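Local coordinates for protein exocyst complex component EXO70 (Saccharomyces cerevisiae, PDB 2B1E) that acts in the secretory pathway as part of the exocyst, the complex that tethers secretory vesicles to sites of exocytosis, and plays a role in exocyst assembly, at residues A380-M392 against N407-L421. Sequence-based numbering, arbitrary orientation.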
ATOM      1  N   ALA A 380       3.288   9.950 -21.749  1.00 18.14           N
ATOM      2  CA  ALA A 380       3.611  10.106 -23.160  1.00 18.77           C
ATOM      3  C   ALA A 380       2.518  10.818 -23.953  1.00 18.16           C
ATOM      4  O   ALA A 380       2.796  11.800 -24.643  1.00 18.48           O
ATOM      5  CB  ALA A 380       3.914   8.737 -23.788  1.00 19.48           C
ATOM      6  N   VAL A 381       1.280  10.337 -23.855  1.00 18.79           N
ATOM      7  CA  VAL A 381       0.177  10.937 -24.603  1.00 18.66           C
ATOM      8  C   VAL A 381      -0.108  12.383 -24.184  1.00 18.79           C
ATOM      9  O   VAL A 381      -0.363  13.236 -25.029  1.00 18.46           O
ATOM     10  CB  VAL A 381      -1.125  10.091 -24.476  1.00 21.30           C
ATOM     11  CG1 VAL A 381      -1.664  10.159 -23.062  1.00 21.59           C
ATOM     12  CG2 VAL A 381      -2.168  10.584 -25.468  1.00 21.81           C
ATOM     13  N   ASN A 382      -0.069  12.667 -22.887  1.00 17.16           N
ATOM     14  CA  ASN A 382      -0.315  14.032 -22.422  1.00 17.17           C
ATOM     15  C   ASN A 382       0.808  14.982 -22.836  1.00 15.75           C
ATOM     16  O   ASN A 382       0.559  16.148 -23.146  1.00 14.18           O
ATOM     17  CB  ASN A 382      -0.529  14.040 -20.917  1.00 17.23           C
ATOM     18  CG  ASN A 382      -1.956  13.699 -20.558  1.00 22.27           C
ATOM     19  OD1 ASN A 382      -2.818  14.577 -20.531  1.00 21.57           O
ATOM     20  ND2 ASN A 382      -2.223  12.416 -20.317  1.00 19.93           N
ATOM     21  N   LEU A 383       2.043  14.493 -22.850  1.00 14.63           N
ATOM     22  CA  LEU A 383       3.132  15.337 -23.317  1.00 13.53           C
ATOM     23  C   LEU A 383       2.902  15.565 -24.812  1.00 11.54           C
ATOM     24  O   LEU A 383       3.193  16.639 -25.332  1.00 12.17           O
ATOM     25  CB  LEU A 383       4.488  14.667 -23.119  1.00 15.08           C
ATOM     26  CG  LEU A 383       5.097  14.731 -21.721  1.00 14.55           C
ATOM     27  CD1 LEU A 383       6.397  13.953 -21.698  1.00 15.32           C
ATOM     28  CD2 LEU A 383       5.322  16.191 -21.322  1.00 17.04           C
ATOM     29  N   GLU A 384       2.383  14.551 -25.504  1.00 11.29           N
ATOM     30  CA  GLU A 384       2.121  14.681 -26.940  1.00 10.99           C
ATOM     31  C   GLU A 384       1.006  15.690 -27.185  1.00 13.30           C
ATOM     32  O   GLU A 384       1.111  16.551 -28.069  1.00 12.98           O
ATOM     33  CB  GLU A 384       1.699  13.348 -27.577  1.00 11.46           C
ATOM     34  CG  GLU A 384       1.885  13.388 -29.094  1.00 12.56           C
ATOM     35  CD  GLU A 384       1.031  12.396 -29.868  1.00 14.27           C
ATOM     36  OE1 GLU A 384       0.848  11.240 -29.416  1.00 16.99           O
ATOM     37  OE2 GLU A 384       0.553  12.786 -30.950  1.00 12.63           O
ATOM     38  N   ARG A 385      -0.077  15.555 -26.424  1.00 14.80           N
ATOM     39  CA  ARG A 385      -1.211  16.461 -26.545  1.00 18.25           C
ATOM     40  C   ARG A 385      -0.751  17.908 -26.363  1.00 16.94           C
ATOM     41  O   ARG A 385      -1.095  18.784 -27.155  1.00 17.63           O
ATOM     42  CB  ARG A 385      -2.282  16.120 -25.502  1.00 20.34           C
ATOM     43  CG  ARG A 385      -3.436  17.115 -25.461  1.00 26.49           C
ATOM     44  CD  ARG A 385      -4.565  16.660 -24.549  1.00 27.16           C
ATOM     45  NE  ARG A 385      -5.297  15.517 -25.095  1.00 31.02           N
ATOM     46  CZ  ARG A 385      -5.018  14.240 -24.840  1.00 32.64           C
ATOM     47  NH1 ARG A 385      -4.012  13.918 -24.034  1.00 33.36           N
ATOM     48  NH2 ARG A 385      -5.745  13.279 -25.393  1.00 33.16           N
ATOM     49  N   LYS A 386       0.037  18.150 -25.324  1.00 16.15           N
ATOM     50  CA  LYS A 386       0.539  19.488 -25.063  1.00 15.83           C
ATOM     51  C   LYS A 386       1.431  19.980 -26.196  1.00 13.63           C
ATOM     52  O   LYS A 386       1.365  21.140 -26.590  1.00 15.09           O
ATOM     53  CB  LYS A 386       1.321  19.524 -23.758  1.00 18.34           C
ATOM     54  CG  LYS A 386       1.917  20.896 -23.494  1.00 21.69           C
ATOM     55  CD  LYS A 386       2.763  20.918 -22.267  1.00 26.70           C
ATOM     56  CE  LYS A 386       4.110  20.267 -22.484  1.00 26.69           C
ATOM     57  NZ  LYS A 386       4.918  20.419 -21.248  1.00 30.04           N
ATOM     58  N   ALA A 387       2.258  19.092 -26.727  1.00 12.93           N
ATOM     59  CA  ALA A 387       3.145  19.458 -27.820  1.00 13.20           C
ATOM     60  C   ALA A 387       2.331  19.851 -29.054  1.00 12.61           C
ATOM     61  O   ALA A 387       2.651  20.827 -29.723  1.00 10.63           O
ATOM     62  CB  ALA A 387       4.078  18.304 -28.152  1.00 11.18           C
ATOM     63  N   GLN A 388       1.277  19.093 -29.350  1.00 11.98           N
ATOM     64  CA  GLN A 388       0.442  19.406 -30.507  1.00 13.09           C
ATOM     65  C   GLN A 388      -0.238  20.772 -30.361  1.00 13.23           C
ATOM     66  O   GLN A 388      -0.317  21.547 -31.317  1.00 13.69           O
ATOM     67  CB  GLN A 388      -0.603  18.301 -30.729  1.00 13.62           C
ATOM     68  CG  GLN A 388      -0.028  17.090 -31.470  1.00 15.04           C
ATOM     69  CD  GLN A 388      -1.096  16.152 -32.002  1.00 14.78           C
ATOM     70  OE1 GLN A 388      -2.088  16.591 -32.574  1.00 14.89           O
ATOM     71  NE2 GLN A 388      -0.883  14.854 -31.833  1.00 12.79           N
ATOM     72  N   ILE A 389      -0.727  21.060 -29.162  1.00 14.34           N
ATOM     73  CA  ILE A 389      -1.390  22.334 -28.882  1.00 16.26           C
ATOM     74  C   ILE A 389      -0.375  23.476 -28.956  1.00 16.92           C
ATOM     75  O   ILE A 389      -0.703  24.599 -29.341  1.00 15.65           O
ATOM     76  CB  ILE A 389      -2.022  22.318 -27.471  1.00 15.92           C
ATOM     77  CG1 ILE A 389      -3.168  21.299 -27.431  1.00 18.16           C
ATOM     78  CG2 ILE A 389      -2.515  23.702 -27.095  1.00 19.12           C
ATOM     79  CD1 ILE A 389      -3.782  21.119 -26.066  1.00 20.28           C
ATOM     80  N   ALA A 390       0.861  23.178 -28.577  1.00 16.21           N
ATOM     81  CA  ALA A 390       1.929  24.168 -28.599  1.00 16.33           C
ATOM     82  C   ALA A 390       2.366  24.508 -30.025  1.00 14.98           C
ATOM     83  O   ALA A 390       2.618  25.670 -30.329  1.00 15.10           O
ATOM     84  CB  ALA A 390       3.125  23.656 -27.800  1.00 15.75           C
ATOM     85  N   LEU A 391       2.450  23.502 -30.895  1.00 12.78           N
ATOM     86  CA  LEU A 391       2.884  23.724 -32.273  1.00 12.91           C
ATOM     87  C   LEU A 391       1.755  24.059 -33.239  1.00 12.93           C
ATOM     88  O   LEU A 391       1.997  24.666 -34.280  1.00 11.68           O
ATOM     89  CB  LEU A 391       3.637  22.504 -32.805  1.00 12.35           C
ATOM     90  CG  LEU A 391       4.920  22.110 -32.074  1.00 14.07           C
ATOM     91  CD1 LEU A 391       5.419  20.793 -32.620  1.00 13.94           C
ATOM     92  CD2 LEU A 391       5.968  23.197 -32.220  1.00 16.37           C
ATOM     93  N   MET A 392       0.536  23.643 -32.901  1.00 10.66           N
ATOM     94  CA  MET A 392      -0.646  23.907 -33.733  1.00 13.66           C
ATOM     95  C   MET A 392      -1.788  24.318 -32.799  1.00 14.94           C
ATOM     96  O   MET A 392      -2.709  23.547 -32.537  1.00 11.89           O
ATOM     97  CB  MET A 392      -1.033  22.648 -34.525  1.00 15.50           C
ATOM     98  CG  MET A 392       0.060  22.152 -35.476  1.00 16.75           C
ATOM     99  SD  MET A 392      -0.344  20.576 -36.275  1.00 12.90           S
ATOM    100  CE  MET A 392      -0.830  21.143 -37.883  1.00 20.43           C
ATOM    101  N   ASN A 407      -1.314  16.435 -38.619  1.00 16.12           N
ATOM    102  CA  ASN A 407      -0.189  16.709 -37.737  1.00 14.62           C
ATOM    103  C   ASN A 407       1.036  16.971 -38.606  1.00 16.38           C
ATOM    104  O   ASN A 407       1.642  16.032 -39.131  1.00 17.18           O
ATOM    105  CB  ASN A 407       0.065  15.516 -36.823  1.00 12.24           C
ATOM    106  CG  ASN A 407       1.082  15.824 -35.749  1.00 13.13           C
ATOM    107  OD1 ASN A 407       1.786  16.835 -35.817  1.00  9.09           O
ATOM    108  ND2 ASN A 407       1.173  14.950 -34.754  1.00 11.29           N
ATOM    109  N   LYS A 408       1.408  18.242 -38.756  1.00 15.04           N
ATOM    110  CA  LYS A 408       2.552  18.599 -39.592  1.00 15.90           C
ATOM    111  C   LYS A 408       3.887  18.557 -38.844  1.00 14.71           C
ATOM    112  O   LYS A 408       4.930  18.819 -39.433  1.00 13.68           O
ATOM    113  CB  LYS A 408       2.378  20.010 -40.178  1.00 16.83           C
ATOM    114  CG  LYS A 408       1.002  20.314 -40.795  1.00 19.88           C
ATOM    115  CD  LYS A 408       0.693  19.445 -41.999  1.00 23.98           C
ATOM    116  CE  LYS A 408      -0.709  19.763 -42.562  1.00 24.59           C
ATOM    117  NZ  LYS A 408      -1.121  18.771 -43.591  1.00 24.21           N
ATOM    118  N   HIS A 409       3.859  18.221 -37.560  1.00 14.27           N
ATOM    119  CA  HIS A 409       5.079  18.211 -36.755  1.00 13.33           C
ATOM    120  C   HIS A 409       5.418  16.856 -36.141  1.00 11.20           C
ATOM    121  O   HIS A 409       6.001  16.797 -35.059  1.00  9.41           O
ATOM    122  CB  HIS A 409       4.921  19.242 -35.633  1.00 12.84           C
ATOM    123  CG  HIS A 409       4.493  20.589 -36.123  1.00 14.94           C
ATOM    124  ND1 HIS A 409       5.389  21.532 -36.574  1.00  9.22           N
ATOM    125  CD2 HIS A 409       3.260  21.125 -36.300  1.00 13.01           C
ATOM    126  CE1 HIS A 409       4.728  22.590 -37.014  1.00 14.32           C
ATOM    127  NE2 HIS A 409       3.435  22.369 -36.859  1.00  9.79           N
ATOM    128  N   LYS A 410       5.078  15.775 -36.826  1.00 12.29           N
ATOM    129  CA  LYS A 410       5.323  14.453 -36.268  1.00 13.78           C
ATOM    130  C   LYS A 410       6.785  14.135 -35.991  1.00 13.69           C
ATOM    131  O   LYS A 410       7.100  13.475 -35.001  1.00 13.71           O
ATOM    132  CB  LYS A 410       4.682  13.384 -37.162  1.00 13.79           C
ATOM    133  CG  LYS A 410       3.161  13.534 -37.228  1.00 15.20           C
ATOM    134  CD  LYS A 410       2.460  12.361 -37.897  1.00 16.21           C
ATOM    135  CE  LYS A 410       2.658  12.381 -39.400  1.00 14.93           C
ATOM    136  NZ  LYS A 410       2.237  13.682 -39.963  1.00 17.04           N
ATOM    137  N   GLN A 411       7.683  14.617 -36.841  1.00 13.04           N
ATOM    138  CA  GLN A 411       9.097  14.337 -36.635  1.00 12.76           C
ATOM    139  C   GLN A 411       9.585  14.906 -35.306  1.00 11.27           C
ATOM    140  O   GLN A 411      10.192  14.190 -34.512  1.00  6.10           O
ATOM    141  CB  GLN A 411       9.939  14.896 -37.793  1.00 12.94           C
ATOM    142  CG  GLN A 411      11.443  14.631 -37.624  1.00 12.31           C
ATOM    143  CD  GLN A 411      12.231  14.959 -38.879  1.00 13.78           C
ATOM    144  OE1 GLN A 411      12.141  16.066 -39.413  1.00 15.48           O
ATOM    145  NE2 GLN A 411      13.006  13.998 -39.356  1.00 10.81           N
ATOM    146  N   ARG A 412       9.303  16.187 -35.063  1.00  8.60           N
ATOM    147  CA  ARG A 412       9.718  16.847 -33.823  1.00  9.58           C
ATOM    148  C   ARG A 412       8.995  16.313 -32.588  1.00 10.01           C
ATOM    149  O   ARG A 412       9.617  16.110 -31.541  1.00 10.16           O
ATOM    150  CB  ARG A 412       9.495  18.364 -33.911  1.00 11.52           C
ATOM    151  CG  ARG A 412       9.849  19.072 -32.607  1.00 12.97           C
ATOM    152  CD  ARG A 412       9.633  20.582 -32.611  1.00 11.55           C
ATOM    153  NE  ARG A 412       9.999  21.121 -31.299  1.00 13.78           N
ATOM    154  CZ  ARG A 412       9.936  22.403 -30.953  1.00 15.59           C
ATOM    155  NH1 ARG A 412       9.515  23.317 -31.821  1.00 13.93           N
ATOM    156  NH2 ARG A 412      10.297  22.772 -29.733  1.00 15.51           N
ATOM    157  N   ILE A 413       7.680  16.117 -32.697  1.00  8.21           N
ATOM    158  CA  ILE A 413       6.910  15.597 -31.580  1.00 10.50           C
ATOM    159  C   ILE A 413       7.397  14.179 -31.275  1.00 10.91           C
ATOM    160  O   ILE A 413       7.557  13.803 -30.107  1.00 11.41           O
ATOM    161  CB  ILE A 413       5.393  15.594 -31.899  1.00 10.83           C
ATOM    162  CG1 ILE A 413       4.885  17.038 -31.980  1.00 12.30           C
ATOM    163  CG2 ILE A 413       4.637  14.795 -30.835  1.00 12.08           C
ATOM    164  CD1 ILE A 413       3.493  17.197 -32.651  1.00 13.69           C
ATOM    165  N   GLY A 414       7.663  13.404 -32.321  1.00 10.21           N
ATOM    166  CA  GLY A 414       8.158  12.052 -32.106  1.00 11.37           C
ATOM    167  C   GLY A 414       9.466  12.063 -31.328  1.00 11.36           C
ATOM    168  O   GLY A 414       9.665  11.280 -30.395  1.00 11.90           O
ATOM    169  N   PHE A 415      10.360  12.965 -31.716  1.00 11.31           N
ATOM    170  CA  PHE A 415      11.663  13.105 -31.066  1.00  9.36           C
ATOM    171  C   PHE A 415      11.478  13.523 -29.604  1.00  8.78           C
ATOM    172  O   PHE A 415      12.075  12.942 -28.691  1.00 13.09           O
ATOM    173  CB  PHE A 415      12.494  14.153 -31.817  1.00  8.57           C
ATOM    174  CG  PHE A 415      13.828  14.446 -31.178  1.00 10.85           C
ATOM    175  CD1 PHE A 415      14.873  13.527 -31.262  1.00 11.25           C
ATOM    176  CD2 PHE A 415      14.035  15.636 -30.484  1.00  8.17           C
ATOM    177  CE1 PHE A 415      16.113  13.788 -30.661  1.00 11.14           C
ATOM    178  CE2 PHE A 415      15.274  15.910 -29.878  1.00 13.36           C
ATOM    179  CZ  PHE A 415      16.314  14.981 -29.968  1.00 10.23           C
ATOM    180  N   PHE A 416      10.657  14.545 -29.386  1.00  9.20           N
ATOM    181  CA  PHE A 416      10.376  15.042 -28.041  1.00 11.34           C
ATOM    182  C   PHE A 416       9.884  13.917 -27.117  1.00 11.69           C
ATOM    183  O   PHE A 416      10.417  13.733 -26.018  1.00 14.67           O
ATOM    184  CB  PHE A 416       9.352  16.187 -28.137  1.00 11.72           C
ATOM    185  CG  PHE A 416       8.843  16.695 -26.812  1.00 11.27           C
ATOM    186  CD1 PHE A 416       9.726  17.120 -25.811  1.00  8.16           C
ATOM    187  CD2 PHE A 416       7.476  16.786 -26.581  1.00  9.77           C
ATOM    188  CE1 PHE A 416       9.248  17.628 -24.603  1.00  7.61           C
ATOM    189  CE2 PHE A 416       6.976  17.296 -25.373  1.00 10.47           C
ATOM    190  CZ  PHE A 416       7.863  17.719 -24.381  1.00 12.26           C
ATOM    191  N   ILE A 417       8.898  13.140 -27.559  1.00 11.51           N
ATOM    192  CA  ILE A 417       8.384  12.061 -26.716  1.00 11.75           C
ATOM    193  C   ILE A 417       9.467  11.007 -26.443  1.00 12.12           C
ATOM    194  O   ILE A 417       9.609  10.523 -25.313  1.00 13.33           O
ATOM    195  CB  ILE A 417       7.150  11.368 -27.357  1.00 12.17           C
ATOM    196  CG1 ILE A 417       6.054  12.403 -27.649  1.00 14.29           C
ATOM    197  CG2 ILE A 417       6.597  10.298 -26.404  1.00 10.57           C
ATOM    198  CD1 ILE A 417       5.630  13.234 -26.417  1.00 10.80           C
ATOM    199  N   LEU A 418      10.235  10.653 -27.466  1.00 12.27           N
ATOM    200  CA  LEU A 418      11.285   9.660 -27.279  1.00 13.19           C
ATOM    201  C   LEU A 418      12.371  10.143 -26.320  1.00 14.25           C
ATOM    202  O   LEU A 418      12.908   9.351 -25.546  1.00 13.11           O
ATOM    203  CB  LEU A 418      11.889   9.256 -28.624  1.00 13.45           C
ATOM    204  CG  LEU A 418      10.979   8.364 -29.476  1.00 13.14           C
ATOM    205  CD1 LEU A 418      11.509   8.319 -30.882  1.00 12.40           C
ATOM    206  CD2 LEU A 418      10.889   6.968 -28.897  1.00 12.37           C
ATOM    207  N   MET A 419      12.694  11.435 -26.336  1.00 13.62           N
ATOM    208  CA  MET A 419      13.727  11.909 -25.420  1.00 14.72           C
ATOM    209  C   MET A 419      13.251  11.726 -23.986  1.00 17.12           C
ATOM    210  O   MET A 419      14.044  11.425 -23.088  1.00 16.58           O
ATOM    211  CB  MET A 419      14.087  13.382 -25.674  1.00 14.92           C
ATOM    212  CG  MET A 419      14.994  13.617 -26.895  1.00 15.19           C
ATOM    213  SD  MET A 419      16.618  12.772 -26.830  1.00 13.92           S
ATOM    214  CE  MET A 419      17.445  13.777 -25.607  1.00 18.51           C
ATOM    215  N   ASN A 420      11.953  11.901 -23.766  1.00 15.72           N
ATOM    216  CA  ASN A 420      11.411  11.732 -22.436  1.00 16.33           C
ATOM    217  C   ASN A 420      11.324  10.243 -22.096  1.00 16.81           C
ATOM    218  O   ASN A 420      11.701   9.831 -20.999  1.00 16.94           O
ATOM    219  CB  ASN A 420      10.035  12.407 -22.326  1.00 16.63           C
ATOM    220  CG  ASN A 420      10.137  13.930 -22.258  1.00 15.22           C
ATOM    221  OD1 ASN A 420      10.297  14.611 -23.276  1.00 18.34           O
ATOM    222  ND2 ASN A 420      10.059  14.464 -21.054  1.00  8.11           N
ATOM    223  N   LEU A 421      10.840   9.433 -23.032  1.00 17.56           N
ATOM    224  CA  LEU A 421      10.744   8.001 -22.779  1.00 18.75           C
ATOM    225  C   LEU A 421      12.123   7.399 -22.512  1.00 19.36           C
ATOM    226  O   LEU A 421      12.227   6.341 -21.898  1.00 19.11           O
ATOM    227  CB  LEU A 421      10.087   7.282 -23.957  1.00 16.75           C
ATOM    228  CG  LEU A 421       8.575   7.473 -24.119  1.00 19.75           C
ATOM    229  CD1 LEU A 421       8.129   6.822 -25.434  1.00 18.71           C
ATOM    230  CD2 LEU A 421       7.833   6.859 -22.929  1.00 16.76           C
TER
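Ile413 fits as a knob among Glu384, Ala387, Gln388 and Leu391, and the three carbons beyond its CB divide that hole between them. CG2 reaches across to Glu384 CG at 3.5 Å, CD1 abuts Gln388 CG at 3.7 Å, and CG1 faces Ala387 CB and Leu391 CD1. Further along, Ile417 turns its CD1 into the backbone of the facing helix, 3.6 Å from Ala380 O, while the Phe416 ring offers its edge to Leu383 O. This knob-into-hole fit joins two consecutive, roughly antiparallel helices of the elongated helical rod of EXO70; 380-391 and 410-421 cross at 145° with axes 9.9 Å apart, joined by a connection without helix or strand. No hydrogen bond spans the two segments, and the buried polar ends of Glu384 and Gln388 are satisfied otherwise: Gln388 NE2 gives its N-H to Glu384 OE2 at 2.7 Å, and that carboxylate also receives Tyr455 and Tyr452 from helix 440-473, which flanks the pair. A leucine in place of Gln388 would probably leave Glu384 OE2 short of one donor and Asp398 N, in the connection, without its acceptor. Toward the connection the backbones stand farther apart and most residues are partly open to solvent, though side chains still meet closely: Leu391 CD1 comes within 3.4 Å of His409 CB. Leu391 CB lies over one face of the His409 ring, 3.9 Å from its centroid, with Lys408 CB over the opposite face and Met392 SD at the edge. Because Met392 bends at chi3 (102°), its CE comes to Lys408 CG at 3.5 Å, whereas the lysine's amine leads away to Ser405 O.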